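Local coordinates for xylose isomerase domain protein TIM barrel (Planctomyces limnophilus, PDB 3TVA) that binds a magnesium ion within a TIM barrel and may act as an isomerase, at residues W11-V15 against K34-V38; Y134-V138 against E169-V174; I210-A215 against V238-Y243; Q229-L233 against I258-I262. The contacts are given in a common frame with arbitrary orientation. Where two conformers were deposited one is given. Numbering follows the deposited sequence.

From the N terminus, interaction 1 comes first: it closes the opening beta-alpha-beta unit, bringing strand 37-41 back beside strand 13-18. Interaction 2 follows in series, across the barrel's centre, where helix 132-149 meets helix 164-174 on the outside; its centre lies about 32 Å from that of interaction 1. Interactions 3 and 4 cross, their segments alternating as 210-215, 229-233, 238-243 and 258-262, with centres about 10 Å apart. They bind strand 207-216, hairpin partner 229-231, helix 240-249 and the loop after strand 256-258 together, and both reach the magnesium ion. I258 N, 2.8 Å from G14 O, connects interaction 4 back to interaction 1, so the last strand meets the first.

Interaction 1 of 4, residues W11-V15 against K34-V38; sequences WPIGV and KVPTV
This is a buried parallel strand pairing at the start of the barrel, where strand 37-41 returns beside strand 13-18 after helix 27-32, the beta-alpha-beta crossover that builds a TIM barrel. G14 and T37 are closest, with CA atoms 4.7 Å apart. G14 (phi/psi -144/169), V15 (-131/154), T37 (-138/155) and V38 (-141/157) are extended, whereas K34 (66/25) ends the helix in a Schellman motif and P36 turns at -73/-23. The pairing is loose: V15 N gives T37 O a weak hydrogen bond of 3.5 Å, supplemented by CA-H...O contacts from G14 CA to T37 O (3.0 Å) and from V38 CA to V15 O (3.3 Å). T37, with chi1 p, sets OG1 3.2 Å from I13 O; a beta carbon on G14 would clash with that hydroxyl. V15 and V38, both m, lie on the other face, where V15 CG2 meets V38 CG1 at 4.0 Å and V15 CG1 meets V35 CG1 at 4.2 Å, with A30 of helix 27-32 packing against all three valines. P12 CB touches P36 CG at 3.9 Å. Between these segments, then, apolar contacts outweigh one weak backbone bond; just beyond, V15 is backbone-bonded to Q39.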
loop_
_atom_site.group_PDB
_atom_site.type_symbol
_atom_site.label_atom_id
_atom_site.label_comp_id
_atom_site.label_asym_id
_atom_site.label_seq_id
_atom_site.Cartn_x
_atom_site.Cartn_y
_atom_site.Cartn_z
ATOM N N TRP A 11 -0.894 16.924 3.249
ATOM C CA TRP A 11 -1.952 15.978 2.913
ATOM C C TRP A 11 -2.549 16.166 1.512
ATOM O O TRP A 11 -3.766 16.207 1.376
ATOM C CB TRP A 11 -3.069 16.066 3.967
ATOM C CG TRP A 11 -2.708 15.441 5.289
ATOM C CD1 TRP A 11 -1.523 14.834 5.618
ATOM C CD2 TRP A 11 -3.543 15.344 6.449
ATOM N NE1 TRP A 11 -1.570 14.375 6.914
ATOM C CE2 TRP A 11 -2.803 14.664 7.442
ATOM C CE3 TRP A 11 -4.850 15.755 6.741
ATOM C CZ2 TRP A 11 -3.320 14.394 8.707
ATOM C CZ3 TRP A 11 -5.361 15.496 8.002
ATOM C CH2 TRP A 11 -4.595 14.825 8.973
ATOM N N PRO A 12 -1.701 16.266 0.465
ATOM C CA PRO A 12 -2.334 16.279 -0.862
ATOM C C PRO A 12 -3.087 14.968 -1.036
ATOM O O PRO A 12 -2.636 13.942 -0.540
ATOM C CB PRO A 12 -1.143 16.341 -1.829
ATOM C CG PRO A 12 0.000 15.706 -1.066
ATOM C CD PRO A 12 -0.235 16.123 0.384
ATOM N N ILE A 13 -4.260 15.013 -1.644
ATOM C CA ILE A 13 -5.041 13.797 -1.825
ATOM C C ILE A 13 -4.566 13.017 -3.057
ATOM O O ILE A 13 -4.063 13.597 -4.020
ATOM C CB ILE A 13 -6.559 14.087 -1.787
ATOM C CG1 ILE A 13 -6.988 14.262 -0.326
ATOM C CG2 ILE A 13 -7.367 12.949 -2.396
ATOM C CD1 ILE A 13 -7.555 15.588 -0.008
ATOM N N GLY A 14 -4.704 11.698 -3.017
ATOM C CA GLY A 14 -4.266 10.887 -4.128
ATOM C C GLY A 14 -5.215 9.733 -4.292
ATOM O O GLY A 14 -6.110 9.524 -3.465
ATOM N N VAL A 15 -5.076 9.028 -5.406
ATOM C CA VAL A 15 -5.820 7.797 -5.601
ATOM C C VAL A 15 -4.854 6.715 -6.050
ATOM O O VAL A 15 -3.796 6.995 -6.622
ATOM C CB VAL A 15 -6.982 7.943 -6.622
ATOM C CG1 VAL A 15 -7.965 9.039 -6.173
ATOM C CG2 VAL A 15 -6.439 8.231 -8.014
ATOM N N LYS A 34 -9.030 15.416 -10.637
ATOM C CA LYS A 34 -8.077 16.502 -10.413
ATOM C C LYS A 34 -7.176 16.332 -9.190
ATOM O O LYS A 34 -6.674 17.320 -8.651
ATOM C CB LYS A 34 -8.806 17.856 -10.338
ATOM C CG LYS A 34 -9.566 18.233 -11.608
ATOM C CD LYS A 34 -10.280 19.567 -11.418
ATOM C CE LYS A 34 -10.838 20.106 -12.727
ATOM N NZ LYS A 34 -11.900 19.224 -13.282
ATOM N N VAL A 35 -6.947 15.089 -8.768
ATOM C CA VAL A 35 -6.006 14.834 -7.680
ATOM C C VAL A 35 -4.577 15.080 -8.154
ATOM O O VAL A 35 -4.237 14.767 -9.292
ATOM C CB VAL A 35 -6.163 13.410 -7.080
ATOM C CG1 VAL A 35 -7.619 13.170 -6.704
ATOM C CG2 VAL A 35 -5.682 12.347 -8.054
ATOM N N PRO A 36 -3.757 15.716 -7.302
ATOM C CA PRO A 36 -2.348 16.018 -7.589
ATOM C C PRO A 36 -1.376 14.817 -7.564
ATOM O O PRO A 36 -0.293 14.918 -8.140
ATOM C CB PRO A 36 -1.981 17.027 -6.491
ATOM C CG PRO A 36 -2.850 16.614 -5.320
ATOM C CD PRO A 36 -4.162 16.190 -5.962
ATOM N N THR A 37 -1.721 13.739 -6.865
ATOM C CA THR A 37 -0.775 12.638 -6.657
ATOM C C THR A 37 -1.462 11.295 -6.825
ATOM O O THR A 37 -2.674 11.188 -6.651
ATOM C CB THR A 37 -0.128 12.619 -5.228
ATOM O OG1 THR A 37 -1.126 12.296 -4.253
ATOM C CG2 THR A 37 0.508 13.940 -4.881
ATOM N N VAL A 38 -0.681 10.276 -7.173
ATOM C CA VAL A 38 -1.186 8.913 -7.213
ATOM C C VAL A 38 -0.127 7.945 -6.695
ATOM O O VAL A 38 1.070 8.234 -6.717
ATOM C CB VAL A 38 -1.563 8.460 -8.653
ATOM C CG1 VAL A 38 -2.736 9.270 -9.214
ATOM C CG2 VAL A 38 -0.352 8.526 -9.588
#

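Interaction 2 of 4, residues Y134-V138 against E169-V174; sequences YSELV and EFIEDV
Two helical segments, one from helix 132-149 and the other the last turns of helix 164-174, cross at a signed angle of -61° with a closest axial approach of 10.6 Å. Their backbones come nearest at V138 and V174, CA to CA 5.7 Å, and both keep regular i to i+4 bonds, among them V138 N to Y134 O (3.0 Å) and V174 N to F170 O (2.9 Å). Y134, with chi1 t and chi2 -97°, reaches across the gap so that OH donates a 2.7 Å hydrogen bond to D173 OD2; D173 has chi1 m and its CB points toward the opposing helix. The same hydroxyl passes 3.3 Å from F170 CA. F170, chi1 t and chi2 67°, lays its ring in the hollow bounded by Y134, L137 and V138: CD1 is 4.1 Å from Y134 CZ, and CE1 is 3.8 Å from L137 CD2 and 3.9 Å from V138 CG2. Near the closest backbone approach, V138 CG1 lies 4.2 Å from V174 CG2. These are consecutive helices on the outside of the barrel, joined through strand 154-158. The chemistry is divided: a tyrosine hydroxyl donates to one D173 carboxylate oxygen at the exposed margin, phenylalanine and aliphatics filling the inner side.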
loop_
_atom_site.group_PDB
_atom_site.type_symbol
_atom_site.label_atom_id
_atom_site.label_comp_id
_atom_site.label_asym_id
_atom_site.label_seq_id
_atom_site.Cartn_x
_atom_site.Cartn_y
_atom_site.Cartn_z
ATOM N N TYR A 134 12.173 -17.536 8.763
ATOM C CA TYR A 134 12.209 -16.103 9.121
ATOM C C TYR A 134 13.463 -15.408 8.727
ATOM O O TYR A 134 13.409 -14.407 8.036
ATOM C CB TYR A 134 12.059 -15.914 10.613
ATOM C CG TYR A 134 11.934 -14.499 11.105
ATOM C CD1 TYR A 134 13.020 -13.816 11.580
ATOM C CD2 TYR A 134 10.732 -13.870 11.121
ATOM C CE1 TYR A 134 12.903 -12.565 12.043
ATOM C CE2 TYR A 134 10.606 -12.643 11.573
ATOM C CZ TYR A 134 11.696 -11.984 12.038
ATOM O OH TYR A 134 11.538 -10.755 12.501
ATOM N N SER A 135 14.537 -16.119 9.025
ATOM C CA SER A 135 15.807 -15.569 8.704
ATOM C C SER A 135 16.081 -15.414 7.230
ATOM O O SER A 135 16.567 -14.434 6.809
ATOM C CB SER A 135 16.902 -16.270 9.492
ATOM O OG SER A 135 16.566 -16.271 10.885
ATOM N N GLU A 136 15.641 -16.363 6.437
ATOM C CA GLU A 136 15.736 -16.315 4.985
ATOM C C GLU A 136 14.914 -15.136 4.423
ATOM O O GLU A 136 15.322 -14.473 3.470
ATOM C CB GLU A 136 15.260 -17.652 4.394
ATOM C CG GLU A 136 15.780 -17.959 3.005
ATOM C CD GLU A 136 17.076 -18.776 2.990
ATOM O OE1 GLU A 136 17.595 -19.127 4.076
ATOM O OE2 GLU A 136 17.587 -19.060 1.879
ATOM N N LEU A 137 13.760 -14.875 5.021
ATOM C CA LEU A 137 12.917 -13.756 4.597
ATOM C C LEU A 137 13.592 -12.405 4.912
ATOM O O LEU A 137 13.578 -11.481 4.092
ATOM C CB LEU A 137 11.541 -13.820 5.265
ATOM C CG LEU A 137 10.634 -12.633 4.902
ATOM C CD1 LEU A 137 10.286 -12.673 3.405
ATOM C CD2 LEU A 137 9.353 -12.579 5.743
ATOM N N VAL A 138 14.174 -12.293 6.103
ATOM C CA VAL A 138 15.018 -11.135 6.428
ATOM C C VAL A 138 16.118 -10.911 5.372
ATOM O O VAL A 138 16.335 -9.782 4.928
ATOM C CB VAL A 138 15.637 -11.245 7.859
ATOM C CG1 VAL A 138 16.657 -10.114 8.129
ATOM C CG2 VAL A 138 14.547 -11.225 8.908
ATOM N N GLU A 169 8.982 -6.017 15.164
ATOM C CA GLU A 169 10.060 -6.963 15.350
ATOM C C GLU A 169 10.770 -7.246 14.006
ATOM O O GLU A 169 12.002 -7.284 13.939
ATOM C CB GLU A 169 9.506 -8.259 15.947
ATOM C CG GLU A 169 10.587 -9.236 16.371
ATOM C CD GLU A 169 10.049 -10.613 16.749
ATOM O OE1 GLU A 169 8.876 -10.925 16.432
ATOM O OE2 GLU A 169 10.809 -11.385 17.368
ATOM N N PHE A 170 9.988 -7.417 12.942
ATOM C CA PHE A 170 10.542 -7.725 11.618
ATOM C C PHE A 170 11.343 -6.545 11.118
ATOM O O PHE A 170 12.467 -6.699 10.628
ATOM C CB PHE A 170 9.421 -8.063 10.618
ATOM C CG PHE A 170 9.909 -8.345 9.222
ATOM C CD1 PHE A 170 10.669 -9.477 8.953
ATOM C CD2 PHE A 170 9.582 -7.489 8.171
ATOM C CE1 PHE A 170 11.118 -9.758 7.660
ATOM C CE2 PHE A 170 10.018 -7.754 6.877
ATOM C CZ PHE A 170 10.791 -8.892 6.617
ATOM N N ILE A 171 10.753 -5.358 11.233
ATOM C CA ILE A 171 11.416 -4.142 10.777
ATOM C C ILE A 171 12.719 -3.923 11.532
ATOM O O ILE A 171 13.731 -3.524 10.954
ATOM C CB ILE A 171 10.486 -2.923 10.935
ATOM C CG1 ILE A 171 9.372 -2.979 9.874
ATOM C CG2 ILE A 171 11.270 -1.615 10.869
ATOM C CD1 ILE A 171 8.307 -1.907 10.053
ATOM N N GLU A 172 12.690 -4.210 12.826
ATOM C CA GLU A 172 13.861 -4.040 13.676
ATOM C C GLU A 172 14.956 -5.062 13.340
ATOM O O GLU A 172 16.148 -4.767 13.438
ATOM C CB GLU A 172 13.454 -4.160 15.143
ATOM C CG GLU A 172 13.663 -2.894 15.927
ATOM C CD GLU A 172 12.388 -2.285 16.487
ATOM O OE1 GLU A 172 12.171 -2.399 17.715
ATOM O OE2 GLU A 172 11.627 -1.667 15.711
ATOM N N ASP A 173 14.541 -6.266 12.961
ATOM C CA ASP A 173 15.475 -7.308 12.544
ATOM C C ASP A 173 16.116 -7.002 11.181
ATOM O O ASP A 173 17.294 -7.259 10.981
ATOM C CB ASP A 173 14.781 -8.676 12.506
ATOM C CG ASP A 173 14.577 -9.261 13.895
ATOM O OD1 ASP A 173 15.291 -8.824 14.822
ATOM O OD2 ASP A 173 13.703 -10.146 14.063
ATOM N N VAL A 174 15.335 -6.476 10.243
ATOM C CA VAL A 174 15.885 -6.093 8.945
ATOM C C VAL A 174 16.874 -4.936 9.134
ATOM O O VAL A 174 17.985 -4.947 8.586
ATOM C CB VAL A 174 14.767 -5.695 7.961
ATOM C CG1 VAL A 174 15.357 -5.051 6.714
ATOM C CG2 VAL A 174 13.915 -6.919 7.598
#

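Interaction 3 of 4, residues I210-A215 against V238-Y243; sequences IHCKDA and VGMEAY. With MG (magnesium ion), chain C.
The ring of Y243 reaches from the first turn of helix 240-249 to the strand, overlapping I210 and C212: its CE2 lies 4.1 Å from I210 CD1 and 4.2 Å from C212 SG, an oblique sulfur-aromatic contact, 5.5 Å from SG to ring centroid. With chi1 t and chi2 45°, Y243 OH donates a 3.0 Å hydrogen bond to H211 O. Segment 210-215 is extended (H211 -112/138, D214 -131/156), while G239 (75/69) occupies the N-cap position, a conformation that calls for glycine, and Y243 N bonds back to G239 O at 2.8 Å. The nearest CA pair is D214 and V238, 5.8 Å apart. D214, chi1 t, accepts at OD1 from V238 N (3.0 Å, 161°) and from A215 N (2.9 Å); its OD2 takes a 2.6 Å bond from a water that accepts from G239 N at 2.8 Å. Selenomethionine M240 brings CE to 3.9 Å from K213 O. H211, chi1 m, has its CA-to-CB bond directed away from segment 238-243 and binds magnesium through ND1 at 2.5 Å, NE2 being hydrogen-bonded to Q39. E158, D184 and E259 complete the site, so one strand carries helix packing and a metal ligand of a xylose isomerase-like TIM barrel.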
loop_
_atom_site.group_PDB
_atom_site.type_symbol
_atom_site.label_atom_id
_atom_site.label_comp_id
_atom_site.label_asym_id
_atom_site.label_seq_id
_atom_site.Cartn_x
_atom_site.Cartn_y
_atom_site.Cartn_z
ATOM N N ILE A 210 0.469 6.314 3.179
ATOM C CA ILE A 210 -0.730 5.691 3.737
ATOM C C ILE A 210 -1.794 5.453 2.686
ATOM O O ILE A 210 -1.803 6.096 1.642
ATOM C CB ILE A 210 -1.373 6.551 4.857
ATOM C CG1 ILE A 210 -1.928 7.840 4.273
ATOM C CG2 ILE A 210 -0.367 6.873 6.000
ATOM C CD1 ILE A 210 -3.343 8.110 4.687
ATOM N N HIS A 211 -2.695 4.521 2.985
ATOM C CA HIS A 211 -3.909 4.355 2.217
ATOM C C HIS A 211 -5.116 4.741 3.060
ATOM O O HIS A 211 -5.179 4.436 4.258
ATOM C CB HIS A 211 -4.012 2.920 1.691
ATOM C CG HIS A 211 -3.029 2.626 0.601
ATOM N ND1 HIS A 211 -2.728 1.351 0.180
ATOM C CD2 HIS A 211 -2.265 3.457 -0.152
ATOM C CE1 HIS A 211 -1.817 1.398 -0.774
ATOM N NE2 HIS A 211 -1.521 2.666 -1.001
ATOM N N CYS A 212 -6.050 5.455 2.443
ATOM C CA CYS A 212 -7.321 5.722 3.079
ATOM C C CYS A 212 -8.323 4.757 2.494
ATOM O O CYS A 212 -8.717 4.877 1.333
ATOM C CB CYS A 212 -7.772 7.163 2.827
ATOM S SG CYS A 212 -6.702 8.345 3.676
ATOM N N LYS A 213 -8.725 3.800 3.321
ATOM C CA LYS A 213 -9.645 2.751 2.913
ATOM C C LYS A 213 -10.424 2.372 4.169
ATOM O O LYS A 213 -9.935 2.571 5.284
ATOM C CB LYS A 213 -8.874 1.546 2.361
ATOM C CG LYS A 213 -9.774 0.549 1.645
ATOM C CD LYS A 213 -9.306 -0.883 1.809
ATOM C CE LYS A 213 -8.078 -1.165 1.034
ATOM N NZ LYS A 213 -7.306 -2.326 1.601
ATOM N N ASP A 214 -11.632 1.838 4.010
ATOM C CA ASP A 214 -12.468 1.533 5.175
ATOM C C ASP A 214 -13.014 0.105 5.093
ATOM O O ASP A 214 -13.122 -0.466 4.003
ATOM C CB ASP A 214 -13.623 2.541 5.273
ATOM C CG ASP A 214 -14.093 2.784 6.717
ATOM O OD1 ASP A 214 -13.753 1.995 7.630
ATOM O OD2 ASP A 214 -14.824 3.775 6.931
ATOM N N ALA A 215 -13.359 -0.471 6.241
ATOM C CA ALA A 215 -13.886 -1.832 6.269
ATOM C C ALA A 215 -14.719 -2.089 7.514
ATOM O O ALA A 215 -14.591 -1.379 8.513
ATOM C CB ALA A 215 -12.744 -2.847 6.181
ATOM N N VAL A 238 -13.235 1.887 10.582
ATOM C CA VAL A 238 -11.953 2.533 10.829
ATOM C C VAL A 238 -12.077 3.787 11.708
ATOM O O VAL A 238 -11.277 3.946 12.623
ATOM C CB VAL A 238 -11.154 2.861 9.535
ATOM C CG1 VAL A 238 -9.930 3.726 9.872
ATOM C CG2 VAL A 238 -10.713 1.589 8.844
ATOM N N GLY A 239 -13.124 4.599 11.564
ATOM C CA GLY A 239 -13.042 5.927 12.176
ATOM C C GLY A 239 -12.143 6.934 11.461
ATOM O O GLY A 239 -11.030 7.223 11.922
HETATM N N MSE A 240 -12.565 7.368 10.273
HETATM C CA MSE A 240 -11.759 8.267 9.446
HETATM C C MSE A 240 -11.246 9.504 10.190
HETATM O O MSE A 240 -10.087 9.887 10.041
HETATM C CB MSE A 240 -12.523 8.672 8.185
HETATM C CG MSE A 240 -11.641 8.902 6.949
HETATM SE SE MSE A 240 -10.310 7.497 6.530
HETATM C CE MSE A 240 -11.374 5.885 6.856
ATOM N N GLU A 241 -12.098 10.124 10.995
ATOM C CA GLU A 241 -11.657 11.269 11.784
ATOM C C GLU A 241 -10.627 10.847 12.840
ATOM O O GLU A 241 -9.620 11.533 13.045
ATOM C CB GLU A 241 -12.842 12.032 12.413
ATOM C CG GLU A 241 -12.381 13.234 13.191
ATOM C CD GLU A 241 -13.401 14.354 13.228
ATOM O OE1 GLU A 241 -13.002 15.487 13.587
ATOM O OE2 GLU A 241 -14.590 14.108 12.908
ATOM N N ALA A 242 -10.857 9.704 13.484
ATOM C CA ALA A 242 -9.884 9.157 14.434
ATOM C C ALA A 242 -8.526 8.854 13.778
ATOM O O ALA A 242 -7.465 9.127 14.346
ATOM C CB ALA A 242 -10.449 7.908 15.110
ATOM N N TYR A 243 -8.574 8.298 12.571
ATOM C CA TYR A 243 -7.381 7.945 11.809
ATOM C C TYR A 243 -6.581 9.193 11.410
ATOM O O TYR A 243 -5.379 9.272 11.659
ATOM C CB TYR A 243 -7.825 7.170 10.559
ATOM C CG TYR A 243 -6.751 6.718 9.583
ATOM C CD1 TYR A 243 -5.571 6.136 10.020
ATOM C CD2 TYR A 243 -6.958 6.826 8.208
ATOM C CE1 TYR A 243 -4.602 5.702 9.110
ATOM C CE2 TYR A 243 -6.000 6.397 7.292
ATOM C CZ TYR A 243 -4.827 5.829 7.750
ATOM O OH TYR A 243 -3.879 5.378 6.840
HETATM MG MG MG C . -3.782 -0.788 0.788
HETATM O O HOH W 1 -14.846 4.711 9.342
#

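Interaction 4 of 4, residues Q229-L233 against I258-I262; sequences QEVAL and IEREI. With MG (magnesium ion), chain C.
A salt bridge between E230 OE2 and R260 NH1, 3.0 Å long and weak as a hydrogen bond at 146°, is joined by a backbone-to-side-chain hydrogen bond from E261 N to the same E230 OE2 at 3.1 Å and 152°. E230 is extended (chi1 and chi2 both t) with CB directed toward the loop; R260 runs t, p, t, 90° with its guanidinium edge to the carboxylate. A water links the same pair, accepting from R260 NH1 at 2.9 Å and donating to E230 O at 3.1 Å. D272 of helix 266-287 also holds the arginine, through NE. One guanidinium face lies over the backbone of V231 and A232: V231 C is 3.9 Å from R260 CZ and A232 CA is 3.9 Å from R260 NE. Strand 229-231 (E230 -75/138) and the irregular, largely extended segment 258-262 (E259 -124/124, R260 -134/112) keep 7.4 Å between their nearest CA atoms, A232 and R260. Like-charged E230 OE1 and E261 OE1 approach to 3.8 Å. R260 is flanked by E259, whose OE1 binds magnesium at 2.5 Å alongside E158, D184 and H211. E230 thus joins its strand to this loop beside the metal site, at the C-terminal strand ends where TIM barrels carry active sites.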
loop_
_atom_site.group_PDB
_atom_site.type_symbol
_atom_site.label_atom_id
_atom_site.label_comp_id
_atom_site.label_asym_id
_atom_site.label_seq_id
_atom_site.Cartn_x
_atom_site.Cartn_y
_atom_site.Cartn_z
ATOM N N GLN A 229 -15.394 -6.862 5.596
ATOM C CA GLN A 229 -15.965 -6.360 4.350
ATOM C C GLN A 229 -15.496 -4.941 4.059
ATOM O O GLN A 229 -15.692 -4.048 4.877
ATOM C CB GLN A 229 -17.496 -6.376 4.432
ATOM C CG GLN A 229 -18.186 -5.822 3.193
ATOM C CD GLN A 229 -19.681 -5.579 3.402
ATOM O OE1 GLN A 229 -20.224 -5.821 4.487
ATOM N NE2 GLN A 229 -20.350 -5.090 2.357
ATOM N N GLU A 230 -14.896 -4.723 2.897
ATOM C CA GLU A 230 -14.480 -3.371 2.533
ATOM C C GLU A 230 -15.705 -2.558 2.135
ATOM O O GLU A 230 -16.577 -3.072 1.456
ATOM C CB GLU A 230 -13.459 -3.380 1.391
ATOM C CG GLU A 230 -12.907 -1.988 1.095
ATOM C CD GLU A 230 -12.095 -1.904 -0.198
ATOM O OE1 GLU A 230 -11.571 -2.944 -0.659
ATOM O OE2 GLU A 230 -11.989 -0.784 -0.751
ATOM N N VAL A 231 -15.776 -1.305 2.581
ATOM C CA VAL A 231 -16.917 -0.440 2.284
ATOM C C VAL A 231 -16.433 0.967 1.921
ATOM O O VAL A 231 -15.269 1.295 2.133
ATOM C CB VAL A 231 -17.888 -0.346 3.489
ATOM C CG1 VAL A 231 -18.555 -1.687 3.750
ATOM C CG2 VAL A 231 -17.144 0.137 4.734
ATOM N N ALA A 232 -17.331 1.789 1.379
ATOM C CA ALA A 232 -17.009 3.165 1.008
ATOM C C ALA A 232 -16.429 3.955 2.194
ATOM O O ALA A 232 -16.835 3.765 3.340
ATOM C CB ALA A 232 -18.252 3.867 0.448
ATOM N N LEU A 233 -15.465 4.825 1.905
ATOM C CA LEU A 233 -14.728 5.530 2.945
ATOM C C LEU A 233 -15.679 6.259 3.898
ATOM O O LEU A 233 -16.552 7.006 3.462
ATOM C CB LEU A 233 -13.769 6.539 2.318
ATOM C CG LEU A 233 -12.582 6.913 3.201
ATOM C CD1 LEU A 233 -11.640 5.722 3.295
ATOM C CD2 LEU A 233 -11.857 8.151 2.683
ATOM N N ILE A 258 -6.309 7.511 -1.469
ATOM C CA ILE A 258 -7.552 6.767 -1.423
ATOM C C ILE A 258 -7.422 5.469 -2.208
ATOM O O ILE A 258 -7.011 5.456 -3.373
ATOM C CB ILE A 258 -8.714 7.568 -2.044
ATOM C CG1 ILE A 258 -8.818 8.954 -1.417
ATOM C CG2 ILE A 258 -10.018 6.806 -1.902
ATOM C CD1 ILE A 258 -9.667 9.934 -2.243
ATOM N N GLU A 259 -7.787 4.373 -1.566
ATOM C CA GLU A 259 -7.825 3.097 -2.243
ATOM C C GLU A 259 -9.213 2.494 -2.103
ATOM O O GLU A 259 -9.711 2.354 -0.993
ATOM C CB GLU A 259 -6.795 2.141 -1.654
ATOM C CG GLU A 259 -6.742 0.823 -2.419
ATOM C CD GLU A 259 -5.693 -0.105 -1.854
ATOM O OE1 GLU A 259 -5.733 -0.329 -0.638
ATOM O OE2 GLU A 259 -4.825 -0.581 -2.616
ATOM N N ARG A 260 -9.860 2.180 -3.220
ATOM C CA ARG A 260 -11.128 1.462 -3.154
ATOM C C ARG A 260 -11.082 0.346 -4.169
ATOM O O ARG A 260 -11.141 0.608 -5.388
ATOM C CB ARG A 260 -12.269 2.418 -3.488
ATOM C CG ARG A 260 -13.649 1.794 -3.469
ATOM C CD ARG A 260 -14.293 1.881 -2.090
ATOM N NE ARG A 260 -15.626 1.286 -2.101
ATOM C CZ ARG A 260 -15.878 0.006 -1.846
ATOM N NH1 ARG A 260 -14.879 -0.831 -1.554
ATOM N NH2 ARG A 260 -17.130 -0.441 -1.892
ATOM N N GLU A 261 -11.053 -0.910 -3.728
ATOM C CA GLU A 261 -10.802 -1.876 -4.765
ATOM C C GLU A 261 -12.106 -2.542 -5.134
ATOM O O GLU A 261 -12.458 -3.593 -4.608
ATOM C CB GLU A 261 -9.854 -2.938 -4.199
ATOM C CG GLU A 261 -8.754 -2.377 -3.299
ATOM C CD GLU A 261 -7.823 -3.460 -2.755
ATOM O OE1 GLU A 261 -8.066 -3.931 -1.622
ATOM O OE2 GLU A 261 -6.850 -3.834 -3.452
ATOM N N ILE A 262 -12.716 -2.008 -6.180
ATOM C CA ILE A 262 -13.808 -2.649 -6.874
ATOM C C ILE A 262 -13.663 -2.283 -8.345
ATOM O O ILE A 262 -14.573 -1.685 -8.930
ATOM C CB ILE A 262 -15.188 -2.195 -6.304
ATOM C CG1 ILE A 262 -15.259 -0.670 -6.161
ATOM C CG2 ILE A 262 -15.432 -2.814 -4.932
ATOM C CD1 ILE A 262 -16.618 -0.159 -5.713
HETATM MG MG MG C . -3.782 -0.788 0.788
HETATM O O HOH W 2 -15.971 -3.473 -1.513
#